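Local structure of EGF family domain-containing protein (Toxoplasma gondii, 4Z80) at residues T10-Y15 and D461-L466; L28-D33 and D175-S180; Y64-Q69 and C274-P279; T131-R136 and G230-N235; F194-Q199 and T207-H212. The protein binds a peptide of the rhoptry neck protein RON2L1 and so probably helps form the moving junction through which the parasite invades its host cell. All blocks are in the same frame, centred on the assembly; numbering follows the deposited sequence.

Contact 1 (T10-Y15 and D461-L466); sequences TSRATY and DSIAVL
Residues 10-15, part of helix 8-16, run past a 3-10 turn at 462-464, the backbones coming nearest where the CA atoms of Arg12 and Ile463 lie 5.5 Å apart. Two side chains a turn apart on the helix carry the contact, each with CG anti to the backbone N. Arg12 stays straight as far as CD and then bends at chi3 (-52°), which lets NE donate to Ile463 O at 2.6 Å. This bond is short but bent (132° at the hydrogen), although the oxygen is met nearly along its C=O axis. Leu466 lies over one guanidinium face, its CD2 3.3 Å from Arg12 NH2. Tyr15 holds Asp461 twice: Asp461 CB sits over the Tyr15 ring face, 3.7 Å from the centroid, in a CH-pi contact, and Tyr15 OH accepts from Asp461 N at 3.0 Å (159°). Ile463 CG2 packs against Tyr15 CB at 3.7 Å. The Asp461 carboxylate serves its own segment, OD1 accepting from Ile463 N through its anti lone pair in an Asx turn. Ala464 and Leu466 make backbone bonds to Leu437 of strand 436-440, while Ile463 touches Thr8 and Ala464 touches Met16, so helix 8-16 lies against the loop after strand 443-447.

Contact 2 (L28-D33 and D175-S180); sequences LIWDKD and DKEFDS
A buried carboxylate-to-backbone contact joins the end of edge strand 27-30 to the loop that follows helix 165-172. Its centre is Glu177 OE2, which accepts from Trp30 N at 3.0 Å along a fairly straight path (163°), using the anti lone pair. The Glu177 chain, extended beyond CG, crosses the Trp30 side chain at about a right angle, with OE2 3.5 Å from Trp30 CD1. His335 NE2 donates to the same oxygen, while OE1 forms a salt bridge with Arg276, surroundings that would favour an ionised carboxylate. The glutamate is presented by a type I beta turn, Asp175 to Phe178, combined with an Asx turn in which Asp175 OD1 accepts from Glu177 N at 3.0 Å. A second Asx turn, from Asp31 OD1 to Asp33 N, shapes the chain just after the strand. Between the backbones a water bridges Lys176 O, at 2.6 Å, and Lys32 N. At the exposed side, Lys176 runs alongside Asp31, its CB 4.0 Å from Asp31 OD2. Arg260 meets the Trp30 ring in a cation-pi contact.

Contact 3 (Y64-Q69 and C274-P279); sequences YDSSAQ and CFRSLP
Tyr64 contributes its carbonyl: O accepts from Arg276 NE at 2.9 Å, in the carbonyl plane on a lone pair and slightly bent (144°). A water donates to the same Tyr64 O and accepts from Ser277 OG, adding a bridge between the loops. Asp65 follows, with CG anti to the backbone N, and its carboxylate lies stacked over one face of the Arg276 guanidinium, the two planes only 15° apart. OD1 is 3.3 Å from Arg276 NH1, a salt bridge of charges alone, since no N-H points at the oxygen. The hydrogen-bonding capacity of Asp65 OD1 is used instead by Ser67, whose N, at 2.9 Å in an Asx turn, and OG, at 2.6 Å, both donate to it. Asp65 OD2 is joined to Arg276 NH1 through a second water. At Ser66 the backbone N faces Arg276 NH2 at 3.5 Å, two donors that do not bond, while OG turns to Asp175 OD1. Arg276 reaches all this because its chain is extended from CG to NE, and its own end is held by a salt bridge from NH1 to Asp175, with Glu177 as a further partner. The Cys72-Cys274 disulfide ties the same two parts of the chain together nearby. Strand 89-91 borders the site, Met90 touching Tyr64 and Ser277, and residues 274-279 lead directly into strand 280-283.

Contact 4 (T131-R136 and G230-N235); sequences TSCASR and GCPPYN
The Tyr234 ring carries Pro232 CA over one face, 3.6 Å above its plane, and meets Gly230 O at its edge. Tyr234 OH donates to Gly230 O at 2.7 Å from above the carbonyl plane, so the loop folds back on itself across a cis peptide bond between Pro232 and Pro233. The joint to residues 131-136 is covalent: Cys133 SG and Cys231 SG form a left-handed disulfide with chi3 of -77°, each sulphur anti to its carbonyl carbon. Beside it the Pro232 ring packs on the opposing backbone, its CD 3.4 Å from Ser135 O. That oxygen is buried and has no partner in the model. A water spans the gap, donating to Pro232 O at 2.8 Å and accepting weakly from Ser135 N. The bound peptide chain reaches this surface site, its Pro22 packing on both cysteines and its Glu16 bonding to Thr131 OG1. The arrangement ties two long loops together, one between strands 101-104 and 160-161, the other between strands 218-219 and 238-239.

Contact 5 (F194-Q199 and T207-H212); sequences FLDTTQ and TEYAFH
Asp196 OD1 is gripped by two bonds from Thr198, from OG1 at 2.6 Å and from N at 3.1 Å, both arriving from above the carboxylate plane; the second makes an Asx turn. A long, weak ion pair with Arg193 adds to this. The turn belongs to a small antiparallel beta hairpin, strands 195-196 and 207-208. Asp196 and Thr207 form its hydrogen-bonded pair, with Asp196 N donating to Thr207 O at 2.8 Å and Thr207 N to Asp196 O at 3.0 Å. Leu195 and Glu208 form the non-hydrogen-bonded pair, and the Glu208 carboxylate goes on to His238 and Lys241. Just beyond the paired strands, Tyr209 N makes a nearly straight bond (169°) to Phe194 O at 2.7 Å. Farther along, the edge of the Phe194 ring points to the face of Phe211, the centroids 5.9 Å apart and the planes at 59°. The bound peptide also packs here, its Met23 on Phe194 and its Ile25 on Leu195. At the turn end, Thr207 OG1 donates to Gln199 O at 2.7 Å. Tyr209 lies alongside Asp196, CB of the aspartate at the ring edge, and its OH donates to a lone pair of Gln199 OE1 at 2.6 Å.

Contacts 2 and 3 form one buried polar network: their centres are 11 Å apart, and Arg276 of contact 3 pairs with Asp175 and Glu177 of contact 2. Contact 5 is also buried but relies on strand pairing and aromatic rings, whereas contact 4, at the surface, relies on a disulfide. These two lie on the same side of the chain's centre, their nearest atoms about 7 Å apart, and both meet the bound peptide. Contact 1 is partly buried and joins regions near the two ends of the modelled chain; its centre is about 62 Å from that of contact 4, across the chain's centre. Along the sequence it encloses all the others, while contact 2 interleaves with contacts 3 and 4.

Contact 1 (T10-Y15 and D461-L466)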
# COMPACT_ATOMS: atom_id res chain seq x y z
N THR A 10 12.36 16.98 27.19
CA THR A 10 12.32 15.56 26.88
C THR A 10 11.01 15.19 26.19
O THR A 10 11.00 14.45 25.21
CB THR A 10 12.51 14.71 28.14
OG1 THR A 10 13.80 14.99 28.70
CG2 THR A 10 12.41 13.22 27.83
N SER A 11 9.90 15.70 26.71
CA SER A 11 8.61 15.42 26.11
C SER A 11 8.52 15.98 24.70
O SER A 11 7.92 15.35 23.82
CB SER A 11 7.49 16.00 26.97
OG SER A 11 7.38 15.27 28.18
N ARG A 12 9.12 17.15 24.49
CA ARG A 12 9.14 17.77 23.17
C ARG A 12 9.91 16.90 22.18
O ARG A 12 9.46 16.67 21.06
CB ARG A 12 9.75 19.16 23.25
CG ARG A 12 9.94 19.85 21.90
CD ARG A 12 10.32 21.31 22.05
NE ARG A 12 9.38 21.99 22.93
CZ ARG A 12 9.63 22.37 24.18
NH1 ARG A 12 10.83 22.19 24.73
NH2 ARG A 12 8.67 22.96 24.89
N ALA A 13 11.07 16.42 22.61
CA ALA A 13 11.89 15.56 21.74
C ALA A 13 11.14 14.27 21.41
O ALA A 13 11.16 13.81 20.26
CB ALA A 13 13.22 15.25 22.41
N THR A 14 10.47 13.69 22.39
CA THR A 14 9.71 12.46 22.17
C THR A 14 8.60 12.68 21.14
O THR A 14 8.40 11.85 20.26
CB THR A 14 9.11 11.94 23.49
OG1 THR A 14 10.17 11.49 24.34
CG2 THR A 14 8.15 10.78 23.25
N TYR A 15 7.90 13.80 21.25
CA TYR A 15 6.85 14.14 20.31
C TYR A 15 7.42 14.39 18.91
O TYR A 15 6.91 13.86 17.92
CB TYR A 15 6.05 15.36 20.78
CG TYR A 15 5.09 15.89 19.72
CD1 TYR A 15 3.90 15.25 19.45
CD2 TYR A 15 5.41 17.03 18.98
CE1 TYR A 15 3.03 15.72 18.46
CE2 TYR A 15 4.55 17.51 18.01
CZ TYR A 15 3.37 16.85 17.75
OH TYR A 15 2.53 17.35 16.77
N ASP A 461 0.81 19.20 18.47
CA ASP A 461 0.80 19.23 19.93
C ASP A 461 1.56 20.47 20.39
O ASP A 461 2.66 20.75 19.91
CB ASP A 461 1.41 17.95 20.49
CG ASP A 461 1.15 17.78 21.98
OD1 ASP A 461 1.45 18.70 22.76
OD2 ASP A 461 0.66 16.70 22.36
N SER A 462 0.98 21.24 21.31
CA SER A 462 1.59 22.48 21.77
C SER A 462 2.96 22.27 22.45
O SER A 462 3.73 23.22 22.58
CB SER A 462 0.64 23.22 22.72
OG SER A 462 0.33 22.44 23.86
N ILE A 463 3.25 21.04 22.86
CA ILE A 463 4.57 20.73 23.41
C ILE A 463 5.70 21.07 22.43
O ILE A 463 6.82 21.37 22.83
CB ILE A 463 4.67 19.24 23.80
CG1 ILE A 463 5.93 18.95 24.63
CG2 ILE A 463 4.68 18.34 22.57
CD1 ILE A 463 6.04 19.75 25.91
N ALA A 464 5.37 21.05 21.14
CA ALA A 464 6.36 21.32 20.08
C ALA A 464 6.72 22.79 19.93
O ALA A 464 7.79 23.12 19.40
CB ALA A 464 5.85 20.80 18.77
N VAL A 465 5.84 23.68 20.37
CA VAL A 465 5.92 25.09 20.03
C VAL A 465 6.72 25.87 21.08
O VAL A 465 6.47 25.76 22.28
CB VAL A 465 4.50 25.68 19.85
CG1 VAL A 465 4.56 27.15 19.54
CG2 VAL A 465 3.77 24.95 18.74
N LEU A 466 7.70 26.63 20.60
CA LEU A 466 8.50 27.51 21.45
C LEU A 466 8.52 28.91 20.85
O LEU A 466 8.36 29.07 19.64
CB LEU A 466 9.93 26.99 21.60
CG LEU A 466 10.13 25.70 22.39
CD1 LEU A 466 11.57 25.21 22.25
CD2 LEU A 466 9.78 25.91 23.85

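Contact 2 (L28-D33 and D175-S180)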
# COMPACT_ATOMS: atom_id res chain seq x y z
N LEU A 28 11.49 -2.56 7.26
CA LEU A 28 11.46 -3.61 8.27
C LEU A 28 10.89 -4.89 7.70
O LEU A 28 10.17 -4.89 6.69
CB LEU A 28 10.67 -3.17 9.50
CG LEU A 28 9.14 -3.01 9.43
CD1 LEU A 28 8.39 -4.33 9.56
CD2 LEU A 28 8.68 -2.06 10.53
N ILE A 29 11.26 -5.99 8.34
CA ILE A 29 10.68 -7.28 8.06
C ILE A 29 10.23 -7.88 9.39
O ILE A 29 10.81 -7.58 10.43
CB ILE A 29 11.67 -8.21 7.34
CG1 ILE A 29 12.99 -8.26 8.12
CG2 ILE A 29 11.92 -7.73 5.91
CD1 ILE A 29 13.74 -9.50 7.90
N TRP A 30 9.20 -8.71 9.35
CA TRP A 30 8.65 -9.30 10.57
C TRP A 30 9.49 -10.51 10.97
O TRP A 30 9.84 -11.34 10.13
CB TRP A 30 7.18 -9.70 10.39
CG TRP A 30 6.33 -8.57 9.89
CD1 TRP A 30 5.75 -8.47 8.65
CD2 TRP A 30 5.99 -7.37 10.59
NE1 TRP A 30 5.07 -7.28 8.55
CE2 TRP A 30 5.20 -6.59 9.72
CE3 TRP A 30 6.28 -6.88 11.87
CZ2 TRP A 30 4.70 -5.35 10.09
CZ3 TRP A 30 5.77 -5.64 12.23
CH2 TRP A 30 4.99 -4.89 11.34
N ASP A 31 9.85 -10.59 12.25
CA ASP A 31 10.56 -11.75 12.76
C ASP A 31 10.47 -11.79 14.28
O ASP A 31 10.70 -10.78 14.94
CB ASP A 31 12.03 -11.72 12.33
CG ASP A 31 12.70 -13.07 12.52
OD1 ASP A 31 13.09 -13.38 13.66
OD2 ASP A 31 12.82 -13.83 11.53
N LYS A 32 10.13 -12.95 14.84
CA LYS A 32 9.93 -13.03 16.29
C LYS A 32 11.25 -12.87 17.06
O LYS A 32 11.23 -12.65 18.27
CB LYS A 32 9.23 -14.34 16.66
CG LYS A 32 9.98 -15.60 16.33
CD LYS A 32 9.14 -16.82 16.69
CE LYS A 32 9.75 -18.10 16.15
NZ LYS A 32 11.15 -18.28 16.62
N ASP A 33 12.38 -12.95 16.36
CA ASP A 33 13.69 -12.72 16.97
C ASP A 33 14.25 -11.34 16.64
O ASP A 33 15.40 -11.04 16.96
CB ASP A 33 14.68 -13.80 16.53
CG ASP A 33 14.33 -15.18 17.07
OD1 ASP A 33 13.73 -15.26 18.16
OD2 ASP A 33 14.66 -16.18 16.40
N ASP A 175 6.25 -19.88 7.98
CA ASP A 175 6.75 -18.62 7.43
C ASP A 175 7.14 -17.72 8.59
O ASP A 175 6.30 -17.41 9.44
CB ASP A 175 5.67 -17.97 6.55
CG ASP A 175 6.16 -16.75 5.78
OD1 ASP A 175 7.10 -16.05 6.23
OD2 ASP A 175 5.56 -16.47 4.72
N LYS A 176 8.39 -17.26 8.62
CA LYS A 176 8.87 -16.48 9.76
C LYS A 176 8.19 -15.11 9.87
O LYS A 176 8.27 -14.47 10.92
CB LYS A 176 10.39 -16.33 9.67
CG LYS A 176 11.10 -17.68 9.73
CD LYS A 176 12.60 -17.53 9.95
CE LYS A 176 13.25 -18.90 10.09
NZ LYS A 176 14.68 -18.82 10.48
N GLU A 177 7.50 -14.68 8.82
CA GLU A 177 6.75 -13.42 8.87
C GLU A 177 5.28 -13.62 9.27
O GLU A 177 4.57 -12.65 9.52
CB GLU A 177 6.81 -12.70 7.52
CG GLU A 177 8.19 -12.12 7.23
CD GLU A 177 8.14 -10.97 6.26
OE1 GLU A 177 7.86 -11.22 5.06
OE2 GLU A 177 8.37 -9.82 6.69
N PHE A 178 4.83 -14.87 9.30
CA PHE A 178 3.45 -15.17 9.65
C PHE A 178 3.32 -15.34 11.15
O PHE A 178 4.23 -15.86 11.80
CB PHE A 178 2.99 -16.43 8.93
CG PHE A 178 1.52 -16.73 9.07
CD1 PHE A 178 0.61 -16.18 8.19
CD2 PHE A 178 1.06 -17.57 10.08
CE1 PHE A 178 -0.74 -16.45 8.30
CE2 PHE A 178 -0.30 -17.84 10.20
CZ PHE A 178 -1.20 -17.28 9.32
N ASP A 179 2.20 -14.89 11.71
CA ASP A 179 1.89 -15.13 13.11
C ASP A 179 0.41 -15.46 13.23
O ASP A 179 -0.43 -14.71 12.77
CB ASP A 179 2.24 -13.91 13.96
CG ASP A 179 1.94 -14.13 15.43
OD1 ASP A 179 2.83 -14.62 16.15
OD2 ASP A 179 0.80 -13.83 15.86
N SER A 180 0.10 -16.59 13.86
CA SER A 180 -1.28 -17.09 13.87
C SER A 180 -2.23 -16.23 14.71
O SER A 180 -3.44 -16.26 14.50
CB SER A 180 -1.31 -18.53 14.39
OG SER A 180 -0.80 -18.61 15.71
O HOH W 1 9.30 -15.37 13.18

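Contact 3 (Y64-Q69 and C274-P279)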
# COMPACT_ATOMS: atom_id res chain seq x y z
N TYR A 64 11.69 -10.01 0.21
CA TYR A 64 12.09 -10.84 1.33
C TYR A 64 11.06 -11.94 1.50
O TYR A 64 9.88 -11.64 1.70
CB TYR A 64 12.20 -10.01 2.61
CG TYR A 64 12.54 -10.79 3.85
CD1 TYR A 64 13.85 -11.14 4.13
CD2 TYR A 64 11.56 -11.13 4.76
CE1 TYR A 64 14.17 -11.84 5.28
CE2 TYR A 64 11.87 -11.84 5.92
CZ TYR A 64 13.17 -12.18 6.17
OH TYR A 64 13.48 -12.87 7.32
N ASP A 65 11.49 -13.19 1.40
CA ASP A 65 10.59 -14.32 1.55
C ASP A 65 11.18 -15.32 2.54
O ASP A 65 12.12 -16.05 2.22
CB ASP A 65 10.32 -14.98 0.20
CG ASP A 65 9.14 -15.93 0.24
OD1 ASP A 65 8.90 -16.52 1.31
OD2 ASP A 65 8.45 -16.07 -0.79
N SER A 66 10.61 -15.35 3.74
CA SER A 66 11.07 -16.25 4.79
C SER A 66 10.09 -17.41 4.98
O SER A 66 10.05 -18.02 6.05
CB SER A 66 11.26 -15.49 6.10
OG SER A 66 10.07 -14.84 6.48
N SER A 67 9.29 -17.70 3.96
CA SER A 67 8.55 -18.96 3.95
C SER A 67 9.59 -20.07 3.84
O SER A 67 10.73 -19.83 3.45
CB SER A 67 7.54 -19.02 2.79
OG SER A 67 8.18 -19.01 1.53
N ALA A 68 9.21 -21.29 4.22
CA ALA A 68 10.13 -22.41 4.18
C ALA A 68 10.71 -22.61 2.78
O ALA A 68 11.88 -22.97 2.63
CB ALA A 68 9.44 -23.66 4.65
N GLN A 69 9.89 -22.37 1.75
CA GLN A 69 10.33 -22.55 0.36
C GLN A 69 10.95 -21.29 -0.25
O GLN A 69 11.55 -21.35 -1.32
CB GLN A 69 9.16 -23.01 -0.51
CG GLN A 69 8.52 -24.31 -0.07
CD GLN A 69 9.54 -25.41 0.15
OE1 GLN A 69 10.42 -25.62 -0.68
NE2 GLN A 69 9.45 -26.08 1.28
N CYS A 274 4.81 -13.88 -8.59
CA CYS A 274 4.87 -14.26 -7.19
C CYS A 274 4.40 -13.07 -6.37
O CYS A 274 5.06 -12.03 -6.37
CB CYS A 274 6.30 -14.66 -6.80
SG CYS A 274 6.42 -15.79 -5.39
N PHE A 275 3.26 -13.23 -5.70
CA PHE A 275 2.63 -12.15 -4.95
C PHE A 275 2.96 -12.26 -3.47
O PHE A 275 2.57 -13.22 -2.81
CB PHE A 275 1.10 -12.18 -5.15
CG PHE A 275 0.67 -11.94 -6.57
CD1 PHE A 275 0.59 -10.65 -7.08
CD2 PHE A 275 0.35 -13.00 -7.40
CE1 PHE A 275 0.20 -10.42 -8.38
CE2 PHE A 275 -0.04 -12.78 -8.71
CZ PHE A 275 -0.12 -11.48 -9.20
N ARG A 276 3.69 -11.28 -2.95
CA ARG A 276 4.07 -11.28 -1.55
C ARG A 276 4.27 -9.87 -1.05
O ARG A 276 4.71 -8.99 -1.79
CB ARG A 276 5.35 -12.10 -1.32
CG ARG A 276 5.83 -12.13 0.13
CD ARG A 276 6.92 -13.17 0.36
NE ARG A 276 7.37 -13.15 1.75
CZ ARG A 276 7.01 -14.01 2.70
NH1 ARG A 276 6.18 -15.02 2.44
NH2 ARG A 276 7.49 -13.86 3.92
N SER A 277 3.93 -9.65 0.22
CA SER A 277 4.12 -8.37 0.88
C SER A 277 3.53 -7.22 0.08
O SER A 277 4.15 -6.18 -0.12
CB SER A 277 5.61 -8.14 1.15
OG SER A 277 6.11 -9.20 1.96
N LEU A 278 2.29 -7.41 -0.35
CA LEU A 278 1.66 -6.46 -1.25
C LEU A 278 1.37 -5.15 -0.55
O LEU A 278 0.93 -5.13 0.60
CB LEU A 278 0.35 -7.03 -1.81
CG LEU A 278 0.49 -8.28 -2.68
CD1 LEU A 278 -0.89 -8.73 -3.15
CD2 LEU A 278 1.40 -8.04 -3.86
N PRO A 279 1.59 -4.02 -1.25
CA PRO A 279 1.15 -2.75 -0.70
C PRO A 279 -0.37 -2.62 -0.78
O PRO A 279 -1.04 -3.45 -1.41
CB PRO A 279 1.86 -1.73 -1.59
CG PRO A 279 1.95 -2.39 -2.90
CD PRO A 279 2.11 -3.87 -2.62
O HOH W 2 8.54 -9.69 2.91
O HOH W 3 5.87 -16.54 -0.08

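Contact 4 (T131-R136 and G230-N235)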
# COMPACT_ATOMS: atom_id res chain seq x y z
N THR A 131 -8.63 -27.39 -14.23
CA THR A 131 -8.74 -28.84 -14.06
C THR A 131 -10.20 -29.27 -13.90
O THR A 131 -10.93 -28.72 -13.07
CB THR A 131 -7.91 -29.29 -12.86
OG1 THR A 131 -6.53 -29.06 -13.14
CG2 THR A 131 -8.11 -30.78 -12.56
N SER A 132 -10.58 -30.24 -14.73
CA SER A 132 -11.91 -30.87 -14.77
C SER A 132 -12.95 -30.07 -15.57
O SER A 132 -14.07 -30.54 -15.78
CB SER A 132 -12.43 -31.13 -13.35
OG SER A 132 -13.12 -30.02 -12.81
N CYS A 133 -12.58 -28.88 -16.02
CA CYS A 133 -13.48 -28.06 -16.83
C CYS A 133 -13.68 -28.65 -18.22
O CYS A 133 -12.80 -29.33 -18.74
CB CYS A 133 -12.95 -26.63 -16.96
SG CYS A 133 -12.80 -25.72 -15.40
N ALA A 134 -14.82 -28.36 -18.82
CA ALA A 134 -15.13 -28.84 -20.16
C ALA A 134 -14.14 -28.30 -21.19
O ALA A 134 -13.80 -28.98 -22.16
CB ALA A 134 -16.55 -28.46 -20.54
N SER A 135 -13.68 -27.07 -20.98
CA SER A 135 -12.65 -26.51 -21.85
C SER A 135 -11.53 -25.86 -21.04
O SER A 135 -11.67 -25.60 -19.84
CB SER A 135 -13.25 -25.48 -22.81
OG SER A 135 -13.94 -24.46 -22.11
N ARG A 136 -10.42 -25.62 -21.72
CA ARG A 136 -9.25 -24.97 -21.14
C ARG A 136 -9.25 -23.47 -21.46
O ARG A 136 -9.99 -23.00 -22.32
CB ARG A 136 -7.96 -25.62 -21.65
CG ARG A 136 -7.77 -25.47 -23.16
CD ARG A 136 -6.43 -26.02 -23.63
NE ARG A 136 -6.26 -25.87 -25.07
CZ ARG A 136 -6.67 -26.76 -25.98
NH1 ARG A 136 -7.29 -27.87 -25.60
NH2 ARG A 136 -6.46 -26.53 -27.27
N GLY A 230 -15.55 -21.34 -11.95
CA GLY A 230 -14.15 -21.20 -12.30
C GLY A 230 -13.81 -21.60 -13.71
O GLY A 230 -12.69 -21.40 -14.16
N CYS A 231 -14.77 -22.17 -14.43
CA CYS A 231 -14.50 -22.71 -15.76
C CYS A 231 -14.77 -21.73 -16.90
O CYS A 231 -15.61 -20.84 -16.77
CB CYS A 231 -15.31 -23.98 -15.98
SG CYS A 231 -14.75 -25.35 -14.94
N PRO A 232 -14.04 -21.88 -18.02
CA PRO A 232 -14.29 -21.02 -19.18
C PRO A 232 -15.63 -21.32 -19.84
O PRO A 232 -16.16 -22.41 -19.64
CB PRO A 232 -13.14 -21.35 -20.14
CG PRO A 232 -12.18 -22.22 -19.36
CD PRO A 232 -12.95 -22.85 -18.27
N PRO A 233 -16.16 -20.38 -20.63
CA PRO A 233 -15.60 -19.07 -20.97
C PRO A 233 -15.87 -18.00 -19.92
O PRO A 233 -16.67 -18.21 -19.01
CB PRO A 233 -16.31 -18.73 -22.28
CG PRO A 233 -17.64 -19.38 -22.14
CD PRO A 233 -17.39 -20.66 -21.40
N TYR A 234 -15.20 -16.86 -20.05
CA TYR A 234 -15.32 -15.77 -19.10
C TYR A 234 -15.87 -14.54 -19.80
O TYR A 234 -15.76 -14.41 -21.02
CB TYR A 234 -13.95 -15.47 -18.46
CG TYR A 234 -13.31 -16.71 -17.89
CD1 TYR A 234 -13.71 -17.22 -16.67
CD2 TYR A 234 -12.33 -17.40 -18.60
CE1 TYR A 234 -13.16 -18.37 -16.15
CE2 TYR A 234 -11.76 -18.54 -18.09
CZ TYR A 234 -12.19 -19.03 -16.87
OH TYR A 234 -11.63 -20.18 -16.36
N ASN A 235 -16.46 -13.64 -19.02
CA ASN A 235 -17.00 -12.40 -19.56
C ASN A 235 -16.72 -11.26 -18.60
O ASN A 235 -17.64 -10.71 -18.00
CB ASN A 235 -18.50 -12.54 -19.84
CG ASN A 235 -19.04 -11.44 -20.74
OD1 ASN A 235 -18.30 -10.82 -21.50
ND2 ASN A 235 -20.34 -11.19 -20.65
O HOH W 4 -15.63 -25.08 -19.16

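Contact 5 (F194-Q199 and T207-H212)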
# COMPACT_ATOMS: atom_id res chain seq x y z
N PHE A 194 -13.91 -16.24 0.45
CA PHE A 194 -14.16 -15.58 -0.83
C PHE A 194 -15.56 -15.98 -1.28
O PHE A 194 -16.44 -15.14 -1.43
CB PHE A 194 -13.11 -15.99 -1.87
CG PHE A 194 -13.27 -15.33 -3.22
CD1 PHE A 194 -13.89 -14.10 -3.37
CD2 PHE A 194 -12.78 -15.96 -4.35
CE1 PHE A 194 -14.00 -13.52 -4.63
CE2 PHE A 194 -12.89 -15.38 -5.61
CZ PHE A 194 -13.50 -14.17 -5.74
N LEU A 195 -15.75 -17.28 -1.47
CA LEU A 195 -17.07 -17.85 -1.73
C LEU A 195 -17.48 -18.59 -0.47
O LEU A 195 -16.99 -19.68 -0.20
CB LEU A 195 -17.05 -18.77 -2.95
CG LEU A 195 -16.32 -18.19 -4.16
CD1 LEU A 195 -16.36 -19.16 -5.33
CD2 LEU A 195 -16.89 -16.83 -4.55
N ASP A 196 -18.37 -17.98 0.31
CA ASP A 196 -18.78 -18.52 1.59
C ASP A 196 -19.89 -19.55 1.39
O ASP A 196 -21.05 -19.20 1.20
CB ASP A 196 -19.26 -17.41 2.52
CG ASP A 196 -19.47 -17.89 3.94
OD1 ASP A 196 -19.34 -19.11 4.18
OD2 ASP A 196 -19.77 -17.05 4.82
N THR A 197 -19.51 -20.82 1.45
CA THR A 197 -20.43 -21.91 1.16
C THR A 197 -21.32 -22.22 2.36
O THR A 197 -22.26 -23.01 2.26
CB THR A 197 -19.65 -23.17 0.74
OG1 THR A 197 -18.73 -23.52 1.77
CG2 THR A 197 -18.88 -22.90 -0.56
N THR A 198 -21.02 -21.59 3.50
CA THR A 198 -21.85 -21.74 4.69
C THR A 198 -23.08 -20.83 4.61
O THR A 198 -23.93 -20.86 5.51
CB THR A 198 -21.06 -21.42 5.98
OG1 THR A 198 -20.83 -20.00 6.07
CG2 THR A 198 -19.73 -22.15 6.00
N GLN A 199 -23.17 -20.04 3.55
CA GLN A 199 -24.32 -19.16 3.33
C GLN A 199 -24.84 -19.32 1.91
O GLN A 199 -24.58 -18.49 1.03
CB GLN A 199 -23.93 -17.70 3.59
CG GLN A 199 -23.42 -17.44 5.01
CD GLN A 199 -22.91 -16.02 5.21
OE1 GLN A 199 -22.79 -15.25 4.25
NE2 GLN A 199 -22.63 -15.66 6.46
N THR A 207 -22.38 -17.37 -0.81
CA THR A 207 -22.43 -15.92 -0.86
C THR A 207 -21.03 -15.41 -1.20
O THR A 207 -20.04 -15.87 -0.61
CB THR A 207 -22.92 -15.30 0.46
OG1 THR A 207 -24.23 -15.79 0.76
CG2 THR A 207 -22.97 -13.78 0.36
N GLU A 208 -20.95 -14.48 -2.14
CA GLU A 208 -19.68 -13.95 -2.61
C GLU A 208 -19.19 -12.79 -1.74
O GLU A 208 -19.92 -11.84 -1.49
CB GLU A 208 -19.80 -13.48 -4.06
CG GLU A 208 -18.50 -12.97 -4.67
CD GLU A 208 -18.69 -12.31 -6.02
OE1 GLU A 208 -19.78 -12.47 -6.62
OE2 GLU A 208 -17.75 -11.62 -6.49
N TYR A 209 -17.93 -12.89 -1.30
CA TYR A 209 -17.27 -11.81 -0.59
C TYR A 209 -15.97 -11.49 -1.33
O TYR A 209 -15.96 -11.44 -2.56
CB TYR A 209 -17.02 -12.20 0.88
CG TYR A 209 -18.30 -12.38 1.67
CD1 TYR A 209 -19.08 -11.28 2.01
CD2 TYR A 209 -18.72 -13.64 2.07
CE1 TYR A 209 -20.25 -11.43 2.73
CE2 TYR A 209 -19.89 -13.80 2.80
CZ TYR A 209 -20.64 -12.69 3.12
OH TYR A 209 -21.81 -12.84 3.84
N ALA A 210 -14.88 -11.29 -0.59
CA ALA A 210 -13.59 -10.94 -1.17
C ALA A 210 -12.53 -11.03 -0.09
O ALA A 210 -12.85 -10.90 1.09
CB ALA A 210 -13.62 -9.54 -1.75
N PHE A 211 -11.28 -11.25 -0.47
CA PHE A 211 -10.19 -11.23 0.51
C PHE A 211 -9.83 -9.80 0.95
O PHE A 211 -9.17 -9.62 1.97
CB PHE A 211 -8.93 -11.91 -0.03
CG PHE A 211 -9.05 -13.40 -0.22
CD1 PHE A 211 -10.11 -14.13 0.32
CD2 PHE A 211 -8.09 -14.08 -0.94
CE1 PHE A 211 -10.18 -15.51 0.14
CE2 PHE A 211 -8.16 -15.45 -1.12
CZ PHE A 211 -9.20 -16.16 -0.59
N HIS A 212 -10.25 -8.80 0.17
CA HIS A 212 -9.96 -7.40 0.45
C HIS A 212 -10.94 -6.52 -0.32
O HIS A 212 -11.55 -6.97 -1.29
CB HIS A 212 -8.53 -7.05 0.06
CG HIS A 212 -8.27 -7.14 -1.40
ND1 HIS A 212 -8.11 -6.03 -2.20
CD2 HIS A 212 -8.18 -8.21 -2.23
CE1 HIS A 212 -7.91 -6.41 -3.45
NE2 HIS A 212 -7.95 -7.73 -3.49